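Local coordinates for protein T cell receptor gamma chain (Monodelphis domestica, PDB 7L15) that pairs with a mu chain to form the marsupial gamma-mu T cell receptor, and probably takes part in antigen recognition through its immunoglobulin V domain, at residues L82-L87 / G93-A98; S57-D62 / K69-K74; I11-T14 / S20-L23. One frame throughout, in Å; residues are numbered along the deposited sequence.

Contact 1: residues L82-L87 / G93-A98; sequences LIVSDL and GVYHCA
Leu82 and Val84 project from strand 79-84 toward the opposite sheet and pack on the ring of Tyr95 from strand 93-101. Leu82 comes first: its CG stands anti to the backbone N (chi1 170°), which carries the isobutyl end across the gap, and its CD2 lies 3.8 Å from Tyr95 CD2, the two side chains crossing at about a right angle. Trp37 lies against both Leu82 and the disulfide half Cys97, which is bonded to Cys25. Val84 then offers its CG2, 4.2 Å from Tyr95 CE2, so methyls of the two residues approach neighbouring ring carbons, CD2 and CE2, obliquely. Beyond the strand, Leu87 bends back into the interior and reaches Leu113, which Tyr95 also touches. The contact holds no hydrogen bond between its segments and is wholly apolar, but the tyrosine is not held by packing alone. Its OH is hydrogen-bonded to Asp91 O, four residues back in the chain, and Gly93 O lies in the ring plane at its edge. Between Asp91 and Tyr95 the chain passes through Gly93, whose backbone angles (160/-174°) suit glycine. The hydroxyl thus ties the ring to the turn leading into its own strand. This is the tyrosine corner of the immunoglobulin V-set fold, carried by the D-x-G-x-Y-x-C sequence that ends at the intersheet cysteine.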
loop_
_atom_site.group_PDB
_atom_site.type_symbol
_atom_site.label_atom_id
_atom_site.label_comp_id
_atom_site.label_asym_id
_atom_site.label_seq_id
_atom_site.Cartn_x
_atom_site.Cartn_y
_atom_site.Cartn_z
ATOM N N LEU B 82 -6.358 -15.993 -13.158
ATOM C CA LEU B 82 -7.755 -15.965 -12.746
ATOM C C LEU B 82 -8.559 -15.165 -13.761
ATOM O O LEU B 82 -8.240 -14.002 -14.034
ATOM C CB LEU B 82 -7.903 -15.349 -11.350
ATOM C CG LEU B 82 -9.325 -15.043 -10.867
ATOM C CD1 LEU B 82 -10.088 -16.332 -10.591
ATOM C CD2 LEU B 82 -9.321 -14.133 -9.641
ATOM N N ILE B 83 -9.607 -15.771 -14.305
ATOM C CA ILE B 83 -10.508 -15.087 -15.222
ATOM C C ILE B 83 -11.813 -14.813 -14.501
ATOM O O ILE B 83 -12.412 -15.728 -13.920
ATOM C CB ILE B 83 -10.755 -15.896 -16.503
ATOM C CG1 ILE B 83 -9.470 -15.999 -17.319
ATOM C CG2 ILE B 83 -11.869 -15.239 -17.324
ATOM C CD1 ILE B 83 -9.692 -16.425 -18.760
ATOM N N VAL B 84 -12.243 -13.552 -14.533
ATOM C CA VAL B 84 -13.504 -13.120 -13.954
ATOM C C VAL B 84 -14.384 -12.679 -15.114
ATOM O O VAL B 84 -14.073 -11.700 -15.805
ATOM C CB VAL B 84 -13.294 -12.000 -12.928
ATOM C CG1 VAL B 84 -14.600 -11.655 -12.225
ATOM C CG2 VAL B 84 -12.262 -12.433 -11.922
ATOM N N SER B 85 -15.461 -13.419 -15.356
ATOM C CA SER B 85 -16.303 -13.178 -16.518
ATOM C C SER B 85 -17.443 -12.227 -16.174
ATOM O O SER B 85 -17.756 -11.987 -15.001
ATOM C CB SER B 85 -16.882 -14.492 -17.059
ATOM O OG SER B 85 -15.873 -15.468 -17.225
ATOM N N ASP B 86 -18.063 -11.697 -17.228
ATOM C CA ASP B 86 -19.304 -10.926 -17.163
ATOM C C ASP B 86 -19.245 -9.908 -16.029
ATOM O O ASP B 86 -20.081 -9.877 -15.126
ATOM C CB ASP B 86 -20.520 -11.849 -17.020
ATOM C CG ASP B 86 -21.847 -11.089 -17.075
ATOM O OD1 ASP B 86 -22.076 -10.354 -18.061
ATOM O OD2 ASP B 86 -22.660 -11.217 -16.131
ATOM N N LEU B 87 -18.209 -9.080 -16.096
ATOM C CA LEU B 87 -17.909 -8.139 -15.031
ATOM C C LEU B 87 -19.101 -7.241 -14.731
ATOM O O LEU B 87 -19.805 -6.787 -15.638
ATOM C CB LEU B 87 -16.694 -7.305 -15.427
ATOM C CG LEU B 87 -15.442 -8.186 -15.421
ATOM C CD1 LEU B 87 -14.251 -7.457 -16.013
ATOM C CD2 LEU B 87 -15.136 -8.655 -13.991
ATOM N N GLY B 93 -12.569 -4.633 -6.764
ATOM C CA GLY B 93 -11.881 -4.850 -5.507
ATOM C C GLY B 93 -10.464 -5.309 -5.797
ATOM O O GLY B 93 -10.027 -5.335 -6.946
ATOM N N VAL B 94 -9.752 -5.671 -4.734
ATOM C CA VAL B 94 -8.379 -6.148 -4.869
ATOM C C VAL B 94 -8.359 -7.667 -4.788
ATOM O O VAL B 94 -8.885 -8.262 -3.833
ATOM C CB VAL B 94 -7.460 -5.520 -3.811
ATOM C CG1 VAL B 94 -5.994 -5.893 -4.082
ATOM C CG2 VAL B 94 -7.633 -4.017 -3.808
ATOM N N TYR B 95 -7.744 -8.294 -5.789
ATOM C CA TYR B 95 -7.666 -9.742 -5.907
ATOM C C TYR B 95 -6.235 -10.187 -5.632
ATOM O O TYR B 95 -5.301 -9.767 -6.328
ATOM C CB TYR B 95 -8.110 -10.192 -7.294
ATOM C CG TYR B 95 -9.581 -9.983 -7.568
ATOM C CD1 TYR B 95 -10.122 -8.708 -7.623
ATOM C CD2 TYR B 95 -10.433 -11.068 -7.782
ATOM C CE1 TYR B 95 -11.458 -8.507 -7.870
ATOM C CE2 TYR B 95 -11.787 -10.870 -8.019
ATOM C CZ TYR B 95 -12.289 -9.578 -8.057
ATOM O OH TYR B 95 -13.628 -9.329 -8.304
ATOM N N HIS B 96 -6.065 -11.034 -4.626
ATOM C CA HIS B 96 -4.761 -11.531 -4.217
ATOM C C HIS B 96 -4.685 -13.021 -4.499
ATOM O O HIS B 96 -5.592 -13.771 -4.125
ATOM C CB HIS B 96 -4.524 -11.315 -2.724
ATOM C CG HIS B 96 -4.571 -9.883 -2.286
ATOM N ND1 HIS B 96 -3.440 -9.115 -2.147
ATOM C CD2 HIS B 96 -5.606 -9.098 -1.907
ATOM C CE1 HIS B 96 -3.776 -7.912 -1.721
ATOM N NE2 HIS B 96 -5.087 -7.871 -1.580
ATOM N N CYS B 97 -3.602 -13.457 -5.121
ATOM C CA CYS B 97 -3.304 -14.878 -5.084
ATOM C C CYS B 97 -2.517 -15.194 -3.820
ATOM O O CYS B 97 -1.864 -14.330 -3.242
ATOM C CB CYS B 97 -2.526 -15.324 -6.322
ATOM S SG CYS B 97 -0.968 -14.491 -6.602
ATOM N N ALA B 98 -2.613 -16.440 -3.371
ATOM C CA ALA B 98 -1.982 -16.816 -2.120
ATOM C C ALA B 98 -1.504 -18.254 -2.209
ATOM O O ALA B 98 -1.966 -19.030 -3.052
ATOM C CB ALA B 98 -2.939 -16.650 -0.942
#

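Contact 2: residues S57-D62 / K69-K74; sequences SESVPD and KVRAYK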
loop_
_atom_site.group_PDB
_atom_site.type_symbol
_atom_site.label_atom_id
_atom_site.label_comp_id
_atom_site.label_asym_id
_atom_site.label_seq_id
_atom_site.Cartn_x
_atom_site.Cartn_y
_atom_site.Cartn_z
ATOM N N SER B 57 -4.388 -29.411 -12.500
ATOM C CA SER B 57 -4.904 -28.343 -13.369
ATOM C C SER B 57 -6.410 -28.165 -13.190
ATOM O O SER B 57 -7.178 -28.128 -14.152
ATOM C CB SER B 57 -4.551 -28.613 -14.829
ATOM O OG SER B 57 -4.749 -27.440 -15.607
ATOM N N GLU B 58 -6.826 -28.025 -11.932
ATOM C CA GLU B 58 -8.230 -28.074 -11.554
ATOM C C GLU B 58 -8.588 -26.843 -10.728
ATOM O O GLU B 58 -7.903 -26.532 -9.747
ATOM C CB GLU B 58 -8.501 -29.354 -10.769
ATOM C CG GLU B 58 -9.948 -29.609 -10.479
ATOM C CD GLU B 58 -10.128 -30.844 -9.641
ATOM O OE1 GLU B 58 -11.137 -30.920 -8.913
ATOM O OE2 GLU B 58 -9.247 -31.734 -9.704
ATOM N N SER B 59 -9.658 -26.149 -11.119
ATOM C CA SER B 59 -10.091 -24.914 -10.474
ATOM C C SER B 59 -11.403 -25.154 -9.736
ATOM O O SER B 59 -12.432 -25.420 -10.365
ATOM C CB SER B 59 -10.251 -23.794 -11.500
ATOM O OG SER B 59 -10.965 -22.705 -10.949
ATOM N N VAL B 60 -11.365 -25.026 -8.411
ATOM C CA VAL B 60 -12.486 -25.344 -7.525
ATOM C C VAL B 60 -13.034 -24.084 -6.861
ATOM O O VAL B 60 -12.411 -23.560 -5.923
ATOM C CB VAL B 60 -12.056 -26.328 -6.431
ATOM C CG1 VAL B 60 -13.266 -26.749 -5.615
ATOM C CG2 VAL B 60 -11.335 -27.509 -7.027
ATOM N N PRO B 61 -14.191 -23.581 -7.288
ATOM C CA PRO B 61 -14.752 -22.386 -6.644
ATOM C C PRO B 61 -15.325 -22.696 -5.268
ATOM O O PRO B 61 -15.805 -23.794 -4.991
ATOM C CB PRO B 61 -15.852 -21.935 -7.616
ATOM C CG PRO B 61 -15.527 -22.611 -8.928
ATOM C CD PRO B 61 -14.859 -23.904 -8.559
ATOM N N ASP B 62 -15.253 -21.708 -4.393
ATOM C CA ASP B 62 -15.840 -21.803 -3.071
ATOM C C ASP B 62 -17.338 -21.536 -3.163
ATOM O O ASP B 62 -17.829 -21.058 -4.184
ATOM C CB ASP B 62 -15.112 -20.837 -2.137
ATOM C CG ASP B 62 -13.782 -21.405 -1.656
ATOM O OD1 ASP B 62 -13.794 -22.453 -0.971
ATOM O OD2 ASP B 62 -12.730 -20.835 -1.995
ATOM N N LYS B 69 -18.379 -17.853 -13.398
ATOM C CA LYS B 69 -18.038 -16.493 -12.997
ATOM C C LYS B 69 -16.541 -16.320 -12.748
ATOM O O LYS B 69 -15.957 -15.336 -13.206
ATOM C CB LYS B 69 -18.852 -16.112 -11.749
ATOM C CG LYS B 69 -18.662 -14.683 -11.240
ATOM C CD LYS B 69 -19.148 -13.638 -12.232
ATOM C CE LYS B 69 -18.871 -12.219 -11.730
ATOM N NZ LYS B 69 -19.276 -11.221 -12.748
ATOM N N VAL B 70 -15.906 -17.253 -12.036
ATOM C CA VAL B 70 -14.472 -17.211 -11.762
ATOM C C VAL B 70 -13.882 -18.585 -12.032
ATOM O O VAL B 70 -14.481 -19.607 -11.683
ATOM C CB VAL B 70 -14.157 -16.779 -10.314
ATOM C CG1 VAL B 70 -14.430 -15.318 -10.145
ATOM C CG2 VAL B 70 -14.980 -17.616 -9.318
ATOM N N ARG B 71 -12.694 -18.604 -12.627
ATOM C CA ARG B 71 -12.075 -19.842 -13.080
ATOM C C ARG B 71 -10.578 -19.600 -13.195
ATOM O O ARG B 71 -10.161 -18.627 -13.833
ATOM C CB ARG B 71 -12.667 -20.278 -14.431
ATOM C CG ARG B 71 -12.308 -21.689 -14.886
ATOM C CD ARG B 71 -12.802 -21.961 -16.315
ATOM N NE ARG B 71 -12.047 -21.194 -17.307
ATOM C CZ ARG B 71 -10.858 -21.558 -17.780
ATOM N NH1 ARG B 71 -10.242 -20.800 -18.675
ATOM N NH2 ARG B 71 -10.283 -22.679 -17.351
ATOM N N ALA B 72 -9.779 -20.464 -12.573
ATOM C CA ALA B 72 -8.329 -20.397 -12.699
ATOM C C ALA B 72 -7.824 -21.454 -13.674
ATOM O O ALA B 72 -8.352 -22.568 -13.727
ATOM C CB ALA B 72 -7.652 -20.589 -11.345
ATOM N N TYR B 73 -6.787 -21.107 -14.436
ATOM C CA TYR B 73 -6.163 -22.039 -15.365
ATOM C C TYR B 73 -4.661 -21.754 -15.409
ATOM O O TYR B 73 -4.156 -20.879 -14.697
ATOM C CB TYR B 73 -6.846 -21.962 -16.740
ATOM C CG TYR B 73 -6.511 -20.742 -17.567
ATOM C CD1 TYR B 73 -6.899 -19.468 -17.168
ATOM C CD2 TYR B 73 -5.828 -20.869 -18.770
ATOM C CE1 TYR B 73 -6.589 -18.348 -17.939
ATOM C CE2 TYR B 73 -5.515 -19.762 -19.545
ATOM C CZ TYR B 73 -5.896 -18.507 -19.128
ATOM O OH TYR B 73 -5.578 -17.419 -19.907
ATOM N N LYS B 74 -3.937 -22.515 -16.231
ATOM C CA LYS B 74 -2.484 -22.404 -16.343
ATOM C C LYS B 74 -2.084 -21.397 -17.421
ATOM O O LYS B 74 -2.814 -21.171 -18.387
ATOM C CB LYS B 74 -1.863 -23.768 -16.662
#
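Ser59 reaches from edge strand 58-61 to the backbone of Ala72 on edge strand 70-74, two strands that run nearly antiparallel (161°) but belong to different sheets. The serine carries the contact. With OG anti to the backbone N (chi1 166°), the hydroxyl is extended into the gap and accepts the amide of Ala72, Ala72 N to Ser59 OG being 3.0 Å, in an almost straight bond (176°). The carbon beneath it follows closely: Ser59 CB comes to 3.2 Å from Ala72 O, so the serine sits against both polar atoms of that residue's backbone. The hydroxyl also passes alongside the neighbouring residue, with Ser59 OG 3.7 Å from Arg71 CA; the rest of the arginine contributes little beyond its CG. Ala72 answers with its methyl, whose CB is 4.1 Å from Ser59 CB, and both residues rest on Leu50 of strand 47-53. Further along, the ring of Pro61 sets its CG 4.2 Å from Val70 O, a looser approach of ring carbon to carbonyl oxygen, while Val70 itself packs on Phe65 and Val84. Arg71 and Tyr73 make backbone hydrogen bonds with strand 79-84, whereas the amide of Ala72 faces the other way, toward strand 58-61. Chemically, then, a side-chain hydroxyl supplies the acceptor that a neighbouring strand's carbonyl would otherwise provide: the two sheet edges are joined by one well-directed side-chain to backbone bond, with van der Waals contact between Ser59 and Ala72 around it and no backbone pairing between the strands.

Contact 3: residues I11-T14 / S20-L23; sequences ISIT and SASL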
loop_
_atom_site.group_PDB
_atom_site.type_symbol
_atom_site.label_atom_id
_atom_site.label_comp_id
_atom_site.label_asym_id
_atom_site.label_seq_id
_atom_site.Cartn_x
_atom_site.Cartn_y
_atom_site.Cartn_z
ATOM N N ILE B 11 -0.783 -3.928 -12.148
ATOM C CA ILE B 11 -1.275 -3.595 -10.816
ATOM C C ILE B 11 -2.771 -3.318 -10.818
ATOM O O ILE B 11 -3.407 -3.364 -9.764
ATOM C CB ILE B 11 -0.493 -2.401 -10.249
ATOM C CG1 ILE B 11 -0.744 -1.161 -11.094
ATOM C CG2 ILE B 11 0.978 -2.698 -10.282
ATOM C CD1 ILE B 11 -0.101 0.083 -10.520
ATOM N N SER B 12 -3.364 -3.040 -11.976
ATOM C CA SER B 12 -4.800 -2.832 -12.042
ATOM C C SER B 12 -5.309 -3.279 -13.402
ATOM O O SER B 12 -4.551 -3.390 -14.372
ATOM C CB SER B 12 -5.172 -1.370 -11.780
ATOM O OG SER B 12 -4.646 -0.532 -12.798
ATOM N N ILE B 13 -6.611 -3.554 -13.452
ATOM C CA ILE B 13 -7.337 -3.874 -14.676
ATOM C C ILE B 13 -8.643 -3.088 -14.637
ATOM O O ILE B 13 -9.428 -3.234 -13.690
ATOM C CB ILE B 13 -7.616 -5.387 -14.799
ATOM C CG1 ILE B 13 -6.317 -6.185 -14.704
ATOM C CG2 ILE B 13 -8.336 -5.716 -16.107
ATOM C CD1 ILE B 13 -6.505 -7.689 -14.823
ATOM N N THR B 14 -8.867 -2.242 -15.639
ATOM C CA THR B 14 -10.074 -1.434 -15.726
ATOM C C THR B 14 -10.963 -1.973 -16.836
ATOM O O THR B 14 -10.487 -2.294 -17.929
ATOM C CB THR B 14 -9.756 0.045 -15.990
ATOM O OG1 THR B 14 -8.864 0.528 -14.987
ATOM C CG2 THR B 14 -11.024 0.883 -15.933
ATOM N N SER B 20 -14.578 -9.038 -19.410
ATOM C CA SER B 20 -13.917 -10.039 -18.588
ATOM C C SER B 20 -12.516 -9.547 -18.258
ATOM O O SER B 20 -12.048 -8.535 -18.785
ATOM C CB SER B 20 -13.843 -11.392 -19.290
ATOM O OG SER B 20 -12.863 -11.334 -20.313
ATOM N N ALA B 21 -11.834 -10.277 -17.383
ATOM C CA ALA B 21 -10.544 -9.813 -16.906
ATOM C C ALA B 21 -9.699 -11.009 -16.515
ATOM O O ALA B 21 -10.188 -11.904 -15.822
ATOM C CB ALA B 21 -10.721 -8.869 -15.710
ATOM N N SER B 22 -8.435 -11.005 -16.932
ATOM C CA SER B 22 -7.484 -12.060 -16.609
ATOM C C SER B 22 -6.432 -11.502 -15.666
ATOM O O SER B 22 -5.734 -10.539 -16.006
ATOM C CB SER B 22 -6.818 -12.617 -17.868
ATOM O OG SER B 22 -7.794 -12.994 -18.821
ATOM N N LEU B 23 -6.298 -12.123 -14.503
ATOM C CA LEU B 23 -5.364 -11.683 -13.485
ATOM C C LEU B 23 -4.219 -12.675 -13.421
ATOM O O LEU B 23 -4.443 -13.885 -13.478
ATOM C CB LEU B 23 -6.051 -11.561 -12.121
ATOM C CG LEU B 23 -6.971 -10.346 -11.972
ATOM C CD1 LEU B 23 -8.348 -10.656 -12.447
ATOM C CD2 LEU B 23 -7.001 -9.890 -10.537
#
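Ile13 is the one residue of 11-14 that bridges to 20-23, meeting Ala21, Ser22 and Leu23 in turn. Its CB points toward the facing strand and there the chain forks. The short branch, CG2, stands anti to the backbone N and meets a methyl, Ile13 CG2 to Ala21 CB being 4.0 Å. The long branch leaves CB beside the backbone N (chi1 -56°), and CG1 serves as a spacer that holds the last carbon fully extended (chi2 180°). At the tip, Ile13 CD1 is pressed to 3.2 Å from Ser22 O, a tight approach of methyl to carbonyl, and 3.9 Å from Leu23 CG, whose isobutyl group swings back toward the isoleucine. Ser22 takes part through its backbone alone; its side chain turns away to Arg81 and Ile83. The two strands run antiparallel at 175° with axes 8.4 Å apart, and no hydrogen bond joins them, because each pairs within its own sheet: Ile13 with Arg112 and Ile114 of strand 104-116, Ala21 and Leu23 with Val84 and Leu82. Thr111 and Leu113 of strand 104-116 complete the surroundings of the isoleucine, while on the other face of strand 12-16 Ser12 OG and the backbone N of Thr14 are hydrogen-bonded to Glu208, and both side chains lie against Pro154. Ile13 is thus buried between strands 12-16, 104-116 and 21-28, inside the V-domain sandwich.

From the N terminus, contact 3 closes first, around residues 15-19, a strand end and its turn; contact 2 follows, closing the loop 63-68, and contact 1 comes last, around 88-92. The three lie in series, none nesting within or crossing another. All bridge the two sheets of the V domain: in the sheet holding strands 21-28, 79-84 and 70-75, the middle strand belongs to contact 1 and its neighbours to contacts 3 and 2. Contact 1 therefore joins the others, through Leu82 O to Leu23 N (2.7 Å) on one flank and Ile83 N to Arg71 O (2.9 Å) on the other. Contacts 2 and 3 do not touch, with centres about 16 Å apart.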